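Endolysin 2638A (PDB 7AQH) degrades the peptidoglycan of the staphylococcal host to release phage progeny, the piece described here being its C-terminal SH3b cell wall-binding domain. Local coordinates at residues D7-K12 with E53-D58; A16-T21 with G88-E93; G25-Y30 with H37-V42; K31-G36 with T72-V77. All coordinates share one frame; numbering follows the deposited sequence.

Interaction 1 of 4, residues D7-K12 with E53-D58; sequences DGIWYK and EVQKFD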
# COMPACT_ATOMS: atom_id res chain seq x y z
N ASP A 7 5.24 9.76 -12.81
CA ASP A 7 4.00 10.25 -12.23
C ASP A 7 4.20 10.80 -10.82
O ASP A 7 3.24 11.29 -10.23
CB ASP A 7 2.95 9.15 -12.21
CG ASP A 7 2.61 8.65 -13.59
OD1 ASP A 7 2.63 9.47 -14.54
OD2 ASP A 7 2.32 7.44 -13.73
N GLY A 8 5.42 10.74 -10.30
CA GLY A 8 5.69 11.20 -8.96
C GLY A 8 5.45 10.18 -7.89
O GLY A 8 5.38 10.54 -6.71
N ILE A 9 5.34 8.90 -8.24
CA ILE A 9 5.10 7.84 -7.27
C ILE A 9 6.43 7.36 -6.73
O ILE A 9 7.27 6.85 -7.48
CB ILE A 9 4.31 6.68 -7.90
CG1 ILE A 9 2.97 7.18 -8.46
CG2 ILE A 9 4.07 5.58 -6.87
CD1 ILE A 9 2.16 6.10 -9.15
N TRP A 10 6.63 7.52 -5.42
CA TRP A 10 7.82 7.01 -4.76
C TRP A 10 7.68 5.51 -4.57
O TRP A 10 6.72 5.05 -3.94
CB TRP A 10 8.03 7.70 -3.41
CG TRP A 10 8.37 9.16 -3.52
CD1 TRP A 10 7.51 10.21 -3.38
CD2 TRP A 10 9.66 9.73 -3.78
NE1 TRP A 10 8.19 11.40 -3.55
CE2 TRP A 10 9.51 11.13 -3.79
CE3 TRP A 10 10.93 9.18 -4.01
CZ2 TRP A 10 10.58 11.99 -4.02
CZ3 TRP A 10 11.99 10.04 -4.24
CH2 TRP A 10 11.80 11.43 -4.24
N TYR A 11 8.62 4.74 -5.12
CA TYR A 11 8.58 3.29 -5.01
C TYR A 11 9.93 2.78 -4.55
O TYR A 11 10.96 3.44 -4.72
CB TYR A 11 8.19 2.62 -6.34
CG TYR A 11 9.21 2.77 -7.44
CD1 TYR A 11 10.19 1.80 -7.64
CD2 TYR A 11 9.20 3.86 -8.29
CE1 TYR A 11 11.13 1.92 -8.64
CE2 TYR A 11 10.14 3.99 -9.31
CZ TYR A 11 11.10 3.01 -9.48
OH TYR A 11 12.03 3.14 -10.48
N LYS A 12 9.92 1.59 -3.95
CA LYS A 12 11.14 0.95 -3.48
C LYS A 12 10.90 -0.54 -3.35
O LYS A 12 9.83 -0.98 -2.93
CB LYS A 12 11.58 1.53 -2.13
CG LYS A 12 12.72 0.77 -1.47
CD LYS A 12 12.89 1.18 -0.02
CE LYS A 12 11.63 0.92 0.78
NZ LYS A 12 11.76 1.36 2.20
N GLU A 53 6.84 -4.53 -3.12
CA GLU A 53 7.20 -3.15 -3.41
C GLU A 53 6.41 -2.23 -2.49
O GLU A 53 5.25 -2.51 -2.15
CB GLU A 53 6.93 -2.80 -4.88
CG GLU A 53 7.48 -1.45 -5.31
CD GLU A 53 7.10 -1.11 -6.74
OE1 GLU A 53 6.01 -1.52 -7.18
OE2 GLU A 53 7.90 -0.43 -7.42
N VAL A 54 7.04 -1.13 -2.09
CA VAL A 54 6.42 -0.12 -1.24
C VAL A 54 6.38 1.19 -2.00
O VAL A 54 7.34 1.54 -2.70
CB VAL A 54 7.18 0.04 0.10
CG1 VAL A 54 6.45 1.03 1.00
CG2 VAL A 54 7.34 -1.30 0.79
N GLN A 55 5.28 1.92 -1.86
CA GLN A 55 5.10 3.19 -2.55
C GLN A 55 4.66 4.26 -1.56
O GLN A 55 4.06 3.97 -0.52
CB GLN A 55 4.08 3.09 -3.69
CG GLN A 55 4.41 2.05 -4.74
CD GLN A 55 4.00 0.65 -4.32
OE1 GLN A 55 3.18 0.47 -3.42
NE2 GLN A 55 4.56 -0.36 -4.98
N LYS A 56 4.98 5.51 -1.90
CA LYS A 56 4.54 6.68 -1.14
C LYS A 56 3.87 7.63 -2.12
O LYS A 56 4.54 8.20 -2.99
CB LYS A 56 5.72 7.36 -0.43
CG LYS A 56 6.31 6.55 0.71
CD LYS A 56 7.43 7.32 1.41
CE LYS A 56 8.53 7.71 0.44
NZ LYS A 56 9.65 8.41 1.12
N PHE A 57 2.56 7.81 -1.97
CA PHE A 57 1.79 8.60 -2.92
C PHE A 57 0.41 8.85 -2.34
O PHE A 57 -0.08 8.08 -1.51
CB PHE A 57 1.68 7.89 -4.27
CG PHE A 57 1.15 8.76 -5.37
CD1 PHE A 57 -0.14 8.61 -5.83
CD2 PHE A 57 1.95 9.74 -5.94
CE1 PHE A 57 -0.63 9.42 -6.84
CE2 PHE A 57 1.47 10.55 -6.95
CZ PHE A 57 0.18 10.39 -7.41
N ASP A 58 -0.21 9.94 -2.79
CA ASP A 58 -1.57 10.30 -2.38
C ASP A 58 -1.70 10.32 -0.86
O ASP A 58 -2.65 9.79 -0.29
CB ASP A 58 -2.59 9.36 -3.02
CG ASP A 58 -4.02 9.82 -2.81
OD1 ASP A 58 -4.34 10.97 -3.18
OD2 ASP A 58 -4.83 9.03 -2.27
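Ile-9 and Phe-57 make the main apolar touch between 7-12 and 53-58. CG1 of Ile-9 lies over one face of the Phe-57 ring, 3.9 Å from its centroid, a CH-pi contact displaced toward the ring rim. Phe-57 reaches there with CG anti to its backbone N. The carbonyl O of Gly-8 meets the edge of the same ring. CG2 of Ile-9 takes the other direction and lies along CB of Gln-55, 4.0 Å away. Tyr-11 has CG in the crowded position between its backbone N and carbonyl carbon (chi1 67°). The extended Glu-53 crosses it obliquely, with OE2 3.2 Å from Tyr-11 CD1. Ring and carboxylate planes stand 70° apart. The backbones beneath are antiparallel neighbours in the curled sheet of the SH3b domain. Trp-10 pairs with Lys-56 and Lys-12 with Val-54 as hydrogen-bonded pairs, with Tyr-11 and Gln-55 as the non-hydrogen-bonded pair between them. Val-54 N to Lys-12 O is the straightest bond, 2.9 Å and 172° at the hydrogen. Lys-12 N to Val-54 O has the same length but is more bent. Trp-10 N gives a longer bond of 3.3 Å to Lys-56 O, meeting it from above the carbonyl plane. CB of Trp-10 touches CB of Lys-56 at 3.8 Å. Lys-56 also makes a cation-pi contact with Trp-2. Gln-55 bends at chi2, and its NE2 bonds to Ser-64 OG on strand 60-66 and weakly to Glu-53 OE1. Phe-57 O accepts a bond from Trp-62 NE1.

Interaction 2 of 4, residues A16-T21 with G88-E93; sequences ASFTVT and GKLWGE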
# COMPACT_ATOMS: atom_id res chain seq x y z
N ALA A 16 8.55 -8.47 2.10
CA ALA A 16 8.12 -8.74 3.47
C ALA A 16 6.63 -9.04 3.47
O ALA A 16 5.93 -8.86 2.47
CB ALA A 16 8.46 -7.57 4.40
N SER A 17 6.14 -9.50 4.62
CA SER A 17 4.74 -9.84 4.83
C SER A 17 4.07 -8.78 5.70
O SER A 17 4.69 -8.23 6.61
CB SER A 17 4.58 -11.21 5.48
OG SER A 17 5.11 -11.20 6.79
N PHE A 18 2.80 -8.52 5.42
CA PHE A 18 2.01 -7.54 6.15
C PHE A 18 0.73 -8.18 6.66
O PHE A 18 -0.00 -8.82 5.89
CB PHE A 18 1.68 -6.32 5.28
CG PHE A 18 0.97 -5.21 6.01
CD1 PHE A 18 -0.41 -5.20 6.12
CD2 PHE A 18 1.69 -4.17 6.58
CE1 PHE A 18 -1.06 -4.18 6.79
CE2 PHE A 18 1.04 -3.15 7.25
CZ PHE A 18 -0.33 -3.15 7.36
N THR A 19 0.45 -8.00 7.95
CA THR A 19 -0.78 -8.48 8.58
C THR A 19 -1.64 -7.28 8.97
O THR A 19 -1.21 -6.42 9.74
CB THR A 19 -0.48 -9.33 9.82
OG1 THR A 19 0.78 -10.00 9.65
CG2 THR A 19 -1.60 -10.34 10.06
N VAL A 20 -2.85 -7.23 8.42
CA VAL A 20 -3.73 -6.09 8.66
C VAL A 20 -4.23 -6.12 10.10
O VAL A 20 -4.76 -7.13 10.57
CB VAL A 20 -4.91 -6.10 7.66
CG1 VAL A 20 -5.92 -5.03 8.03
CG2 VAL A 20 -4.40 -5.90 6.24
N THR A 21 -4.06 -5.00 10.80
CA THR A 21 -4.57 -4.84 12.15
C THR A 21 -5.63 -3.76 12.25
O THR A 21 -6.18 -3.55 13.34
CB THR A 21 -3.42 -4.53 13.13
OG1 THR A 21 -3.90 -4.65 14.48
CG2 THR A 21 -2.90 -3.12 12.91
N GLY A 88 2.61 8.25 9.59
CA GLY A 88 1.71 7.98 10.69
C GLY A 88 1.84 6.57 11.24
O GLY A 88 2.74 5.80 10.88
N LYS A 89 0.90 6.23 12.12
CA LYS A 89 0.85 4.90 12.71
C LYS A 89 0.67 3.84 11.63
O LYS A 89 -0.05 4.05 10.65
CB LYS A 89 -0.32 4.82 13.70
CG LYS A 89 -0.35 3.54 14.53
CD LYS A 89 -1.51 3.54 15.51
CE LYS A 89 -1.44 4.71 16.48
NZ LYS A 89 -2.56 4.65 17.46
N LEU A 90 1.33 2.71 11.81
CA LEU A 90 1.21 1.60 10.88
C LEU A 90 -0.11 0.87 11.13
O LEU A 90 -0.48 0.61 12.28
CB LEU A 90 2.38 0.63 11.02
CG LEU A 90 2.63 -0.31 9.84
CD1 LEU A 90 2.93 0.49 8.58
CD2 LEU A 90 3.75 -1.27 10.16
N TRP A 91 -0.81 0.55 10.04
CA TRP A 91 -2.10 -0.14 10.13
C TRP A 91 -1.96 -1.65 10.24
O TRP A 91 -2.94 -2.37 10.03
CB TRP A 91 -2.98 0.23 8.93
CG TRP A 91 -3.18 1.71 8.75
CD1 TRP A 91 -2.82 2.70 9.62
CD2 TRP A 91 -3.78 2.37 7.63
NE1 TRP A 91 -3.17 3.93 9.11
CE2 TRP A 91 -3.75 3.75 7.89
CE3 TRP A 91 -4.33 1.92 6.42
CZ2 TRP A 91 -4.26 4.69 6.99
CZ3 TRP A 91 -4.83 2.86 5.53
CH2 TRP A 91 -4.79 4.22 5.83
N GLY A 92 -0.78 -2.14 10.56
CA GLY A 92 -0.57 -3.57 10.67
C GLY A 92 0.82 -3.86 11.17
O GLY A 92 1.50 -2.98 11.71
N GLU A 93 1.25 -5.10 11.00
CA GLU A 93 2.57 -5.54 11.43
C GLU A 93 3.37 -6.05 10.24
O GLU A 93 2.81 -6.58 9.28
CB GLU A 93 2.47 -6.63 12.50
CG GLU A 93 2.01 -6.13 13.86
CD GLU A 93 1.78 -7.26 14.85
OE1 GLU A 93 1.78 -8.44 14.42
OE2 GLU A 93 1.59 -6.98 16.04
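Residues 16-20, the end of strand 10-20, run antiparallel to the short strand 92-93. This pairing brings the C-terminal end of the SH3b domain onto that long strand. Thr-19 and Glu-93 form a hydrogen-bonded pair with both bonds made. Thr-19 N reaches Glu-93 O at 3.1 Å, with 166° at the hydrogen, and Glu-93 N returns to Thr-19 O at the same length. Both donors lie in the carbonyl planes. Val-20 and Gly-92 follow as a non-hydrogen-bonded pair. Past it, Thr-21 N bonds to Trp-91 O at 3.0 Å, on a lone pair of that oxygen. Gly-92 lies against the Phe-18 ring and Thr-19 O, its CA 3.1 Å from Thr-19 O. Phe-18 carries the side-chain contact. Its CG is anti to the backbone N (chi1 -175°), which sends the ring along the second segment. CZ lies 3.3 Å from Gly-92 CA, and the Glu-93 N lies over one ring face toward the rim. Leu-90 comes in at the ring edge, its CG 4.2 Å from Phe-18 CE2. Ile-26, Ile-49 and Val-77 also touch the ring, so it belongs to the apolar interior. Thr-19 OG1 turns to Thr-48 OG1 in a weak hydrogen bond. Thr-21 holds OG1 anti to its backbone N (chi1 -169°). That torsion puts its CG2 between N and the carbonyl carbon, beside the Trp-91 carbonyl group.

Interaction 3 of 4, residues G25-Y30 with H37-V42; sequences GIITRY and HPQAGV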
# COMPACT_ATOMS: atom_id res chain seq x y z
N GLY A 25 -10.61 -3.26 8.49
CA GLY A 25 -9.91 -3.71 7.31
C GLY A 25 -9.35 -2.54 6.52
O GLY A 25 -9.47 -1.37 6.89
N ILE A 26 -8.73 -2.87 5.39
CA ILE A 26 -8.11 -1.88 4.52
C ILE A 26 -8.64 -2.07 3.10
O ILE A 26 -8.74 -3.20 2.61
CB ILE A 26 -6.57 -1.97 4.54
CG1 ILE A 26 -6.07 -2.00 5.98
CG2 ILE A 26 -5.96 -0.81 3.79
CD1 ILE A 26 -4.58 -2.18 6.11
N ILE A 27 -8.98 -0.96 2.45
CA ILE A 27 -9.48 -0.99 1.08
C ILE A 27 -8.30 -1.04 0.12
O ILE A 27 -7.35 -0.26 0.25
CB ILE A 27 -10.38 0.22 0.80
CG1 ILE A 27 -11.61 0.19 1.71
CG2 ILE A 27 -10.79 0.25 -0.66
CD1 ILE A 27 -12.51 1.40 1.56
N THR A 28 -8.35 -1.95 -0.84
CA THR A 28 -7.30 -2.12 -1.84
C THR A 28 -7.75 -1.56 -3.18
O THR A 28 -8.95 -1.48 -3.47
CB THR A 28 -6.92 -3.59 -1.99
OG1 THR A 28 -8.06 -4.34 -2.44
CG2 THR A 28 -6.45 -4.17 -0.66
N ARG A 29 -6.77 -1.16 -3.99
CA ARG A 29 -7.02 -0.50 -5.26
C ARG A 29 -6.30 -1.23 -6.39
O ARG A 29 -5.34 -1.97 -6.16
CB ARG A 29 -6.57 0.97 -5.23
CG ARG A 29 -7.23 1.80 -4.14
CD ARG A 29 -8.70 2.06 -4.43
NE ARG A 29 -9.36 2.76 -3.34
CZ ARG A 29 -10.62 3.18 -3.37
NH1 ARG A 29 -11.37 2.96 -4.45
NH2 ARG A 29 -11.14 3.82 -2.33
N TYR A 30 -6.78 -1.02 -7.61
CA TYR A 30 -6.10 -1.52 -8.80
C TYR A 30 -5.23 -0.43 -9.42
O TYR A 30 -5.23 0.73 -8.98
CB TYR A 30 -7.13 -2.05 -9.81
CG TYR A 30 -7.74 -3.40 -9.46
CD1 TYR A 30 -6.95 -4.52 -9.28
CD2 TYR A 30 -9.12 -3.53 -9.30
CE1 TYR A 30 -7.51 -5.75 -8.95
CE2 TYR A 30 -9.68 -4.76 -8.97
CZ TYR A 30 -8.87 -5.86 -8.80
OH TYR A 30 -9.44 -7.08 -8.47
N HIS A 37 -8.27 5.30 -7.85
CA HIS A 37 -8.34 4.14 -8.72
C HIS A 37 -9.48 3.21 -8.30
O HIS A 37 -9.98 3.29 -7.18
CB HIS A 37 -7.02 3.39 -8.73
CG HIS A 37 -5.97 4.02 -9.59
ND1 HIS A 37 -4.62 3.95 -9.31
CD2 HIS A 37 -6.07 4.73 -10.74
CE1 HIS A 37 -3.94 4.59 -10.24
NE2 HIS A 37 -4.80 5.07 -11.12
N PRO A 38 -9.89 2.31 -9.19
CA PRO A 38 -10.97 1.37 -8.84
C PRO A 38 -10.58 0.49 -7.66
O PRO A 38 -9.43 0.10 -7.50
CB PRO A 38 -11.14 0.54 -10.12
CG PRO A 38 -10.57 1.40 -11.21
CD PRO A 38 -9.44 2.15 -10.58
N GLN A 39 -11.58 0.18 -6.83
CA GLN A 39 -11.34 -0.64 -5.66
C GLN A 39 -11.14 -2.10 -6.06
O GLN A 39 -11.83 -2.63 -6.93
CB GLN A 39 -12.51 -0.53 -4.68
CG GLN A 39 -12.40 -1.41 -3.45
CD GLN A 39 -13.48 -1.14 -2.43
OE1 GLN A 39 -14.26 -0.19 -2.57
NE2 GLN A 39 -13.53 -1.96 -1.39
N ALA A 40 -10.17 -2.75 -5.41
CA ALA A 40 -9.84 -4.14 -5.69
C ALA A 40 -10.31 -5.10 -4.60
O ALA A 40 -10.12 -6.31 -4.74
CB ALA A 40 -8.32 -4.29 -5.88
N GLY A 41 -10.92 -4.60 -3.53
CA GLY A 41 -11.40 -5.42 -2.44
C GLY A 41 -11.03 -4.81 -1.11
O GLY A 41 -10.57 -3.66 -1.02
N VAL A 42 -11.22 -5.59 -0.05
CA VAL A 42 -10.93 -5.14 1.31
C VAL A 42 -10.20 -6.26 2.04
O VAL A 42 -10.69 -7.39 2.11
CB VAL A 42 -12.20 -4.74 2.09
CG1 VAL A 42 -11.86 -4.47 3.54
CG2 VAL A 42 -12.85 -3.54 1.44
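Strands 26-30 and 39-43 form a beta hairpin of the SH3b domain. Three backbone bonds join 25-30 to 37-42. Thr-28 N points almost straight at Gly-41 O, 2.8 Å away with 178° at the hydrogen. Thr-28 O accepts the Ala-40 N-H at 2.6 Å, with the donor well above the carbonyl plane. Tyr-30 N meets Pro-38 O at 2.9 Å, nearly along the C=O axis. Gly-41 O takes two further weak bonds. One comes from Thr-28 OG1, set between its own backbone N and carbonyl carbon. The other comes from Gln-39 NE2 within the second strand. Arg-29 bends at chi2 (-70°) and brings NH1 to His-37 O at 3.1 Å, a weak bond. His-37 ND1 is weakly bonded to Gly-32 O, and its ring packs edge-to-face with Trp-34. Apolar packing lies beside these bonds. Ala-40 CB stands over the centre of the Tyr-30 ring, 3.3 Å from the centroid in a CH-pi contact. CG2 of Ile-27 crosses Gln-39 at about a right angle, 3.5 Å from its CD. The same methyl lies over the rim of one face of the Arg-29 guanidinium. Ile-27 CG1 meets Val-42 CG2 on that side of the hairpin. Ile-26 turns its side chain the other way, to Phe-18 and Met-75. Gly-41 O thus gathers one strong backbone bond and two weak side-chain ones. The positive guanidinium would be attracted to the negative end of the His-37 carbonyl, though the bond is weak.

Interaction 4 of 4, residues K31-G36 with T72-V77; sequences KGPWTG and TVYMPV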
# COMPACT_ATOMS: atom_id res chain seq x y z
N LYS A 31 -4.47 -0.82 -10.45
CA LYS A 31 -3.69 0.11 -11.26
C LYS A 31 -2.52 0.73 -10.50
O LYS A 31 -1.37 0.57 -10.91
CB LYS A 31 -4.57 1.21 -11.86
CG LYS A 31 -5.63 0.71 -12.85
CD LYS A 31 -6.48 1.86 -13.35
CE LYS A 31 -5.71 2.71 -14.36
NZ LYS A 31 -6.59 3.71 -15.01
N GLY A 32 -2.80 1.45 -9.41
CA GLY A 32 -1.75 2.12 -8.68
C GLY A 32 -2.11 2.54 -7.27
O GLY A 32 -3.24 2.37 -6.80
N PRO A 33 -1.12 3.10 -6.55
CA PRO A 33 -1.30 3.54 -5.15
C PRO A 33 -2.00 4.89 -5.06
O PRO A 33 -1.44 5.90 -4.60
CB PRO A 33 0.14 3.59 -4.64
CG PRO A 33 0.93 4.01 -5.85
CD PRO A 33 0.26 3.33 -7.02
N TRP A 34 -3.25 4.93 -5.49
CA TRP A 34 -4.03 6.16 -5.51
C TRP A 34 -5.46 5.87 -5.11
O TRP A 34 -6.07 4.92 -5.62
CB TRP A 34 -3.99 6.81 -6.90
CG TRP A 34 -4.83 8.05 -6.98
CD1 TRP A 34 -4.81 9.11 -6.14
CD2 TRP A 34 -5.82 8.33 -7.97
NE1 TRP A 34 -5.73 10.05 -6.54
CE2 TRP A 34 -6.36 9.60 -7.66
CE3 TRP A 34 -6.30 7.65 -9.09
CZ2 TRP A 34 -7.36 10.19 -8.43
CZ3 TRP A 34 -7.30 8.24 -9.85
CH2 TRP A 34 -7.82 9.49 -9.52
N THR A 35 -6.00 6.68 -4.20
CA THR A 35 -7.36 6.48 -3.72
C THR A 35 -8.39 6.59 -4.84
O THR A 35 -9.48 6.02 -4.72
CB THR A 35 -7.68 7.49 -2.62
OG1 THR A 35 -7.98 6.80 -1.40
CG2 THR A 35 -8.86 8.36 -3.01
N GLY A 36 -8.07 7.30 -5.92
CA GLY A 36 -9.00 7.48 -7.02
C GLY A 36 -9.14 6.30 -7.95
O GLY A 36 -10.05 6.30 -8.78
N THR A 72 -1.98 -6.42 -10.30
CA THR A 72 -1.23 -5.79 -9.22
C THR A 72 -2.19 -5.02 -8.33
O THR A 72 -3.03 -4.26 -8.83
CB THR A 72 -0.14 -4.87 -9.76
OG1 THR A 72 0.83 -5.64 -10.49
CG2 THR A 72 0.57 -4.17 -8.61
N VAL A 73 -2.09 -5.22 -7.02
CA VAL A 73 -2.96 -4.58 -6.05
C VAL A 73 -2.12 -3.72 -5.12
O VAL A 73 -1.06 -4.16 -4.64
CB VAL A 73 -3.78 -5.61 -5.24
CG1 VAL A 73 -4.65 -4.91 -4.21
CG2 VAL A 73 -4.62 -6.48 -6.17
N TYR A 74 -2.59 -2.51 -4.86
CA TYR A 74 -1.92 -1.56 -3.98
C TYR A 74 -2.76 -1.34 -2.72
O TYR A 74 -3.99 -1.23 -2.80
CB TYR A 74 -1.68 -0.23 -4.68
CG TYR A 74 -0.84 -0.35 -5.94
CD1 TYR A 74 -1.42 -0.72 -7.15
CD2 TYR A 74 0.52 -0.09 -5.92
CE1 TYR A 74 -0.67 -0.83 -8.30
CE2 TYR A 74 1.28 -0.20 -7.07
CZ TYR A 74 0.68 -0.57 -8.25
OH TYR A 74 1.44 -0.67 -9.40
N MET A 75 -2.10 -1.28 -1.57
CA MET A 75 -2.77 -1.12 -0.29
C MET A 75 -2.09 -0.03 0.52
O MET A 75 -0.85 -0.04 0.65
CB MET A 75 -2.78 -2.44 0.48
CG MET A 75 -3.65 -2.42 1.73
SD MET A 75 -3.19 -3.70 2.92
CE MET A 75 -3.17 -5.15 1.88
N PRO A 76 -2.84 0.91 1.09
CA PRO A 76 -2.23 1.86 2.02
C PRO A 76 -1.96 1.21 3.36
O PRO A 76 -2.67 0.31 3.80
CB PRO A 76 -3.30 2.96 2.15
CG PRO A 76 -4.58 2.24 1.89
CD PRO A 76 -4.27 1.17 0.88
N VAL A 77 -0.89 1.67 4.02
CA VAL A 77 -0.46 1.06 5.27
C VAL A 77 -0.20 2.13 6.33
O VAL A 77 -0.01 1.81 7.51
CB VAL A 77 0.79 0.19 5.05
CG1 VAL A 77 0.46 -0.98 4.14
CG2 VAL A 77 1.92 1.02 4.47
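Tyr-74 holds CG anti to its carbonyl carbon (chi1 -59°), and chi2 of 83° turns the ring broadside to the loop 31-36. The ring leaves strand 72-77 on the side facing that loop. Gly-32 is nearly fully extended, and its backbone passes across the ring face. Three successive residues of the loop meet the tyrosine. Lys-31 O lies near the phenol end, 3.4 Å from Tyr-74 OH. Gly-32 CA sits over the ring face toward the rim, in a CH-pi contact. Pro-33 covers the same face with its N and CD. Pro-33 CD is 3.8 Å from the ring centroid, a second CH-pi contact, and 3.6 Å from Tyr-74 CD2. The proline and the tyrosine lie side by side and point the same way. The contact is therefore backbone and proline against one aromatic face. Pro-33 is the centre of an inverse gamma turn, in which Trp-34 N bonds weakly to Gly-32 O. This turn carries the chain away from the tyrosine after its ring is covered. The loop joins strands 26-30 and 39-43 of the SH3b domain, and this contact packs it against the neighbouring strand. Strand 72-77 lies between strands 26-30 and 60-66: Tyr-74 bonds through its backbone to Arg-29, and Val-73 and Met-75 bond to Trp-65 and Val-63. Pro-33 also touches Trp-62 of strand 60-66 and Ile-9 before strand 10-20.

All four contacts belong to one small helix-free antiparallel beta domain. Interactions 1 and 2 share strand 10-20 and lie on opposite sides of the chain's centre, about 17 Å apart between centres. Interactions 3 and 4 are about 7 Å apart between centres: strands 26-30 and 72-77 are sheet neighbours, and 31-36 connects 25-30 to 37-42. Interaction 4 also touches interaction 1, about 10 Å away between centres, where Pro-33 meets Ile-9 and Phe-57. Interaction 2 meets interaction 3 through Ile-26. Along the chain, interaction 3 is nested inside 1 and 2, and 4 inside 2; 1 crosses 2 and 4, and 3 crosses 4. Distant parts of the sequence thus close one compact wall-binding module.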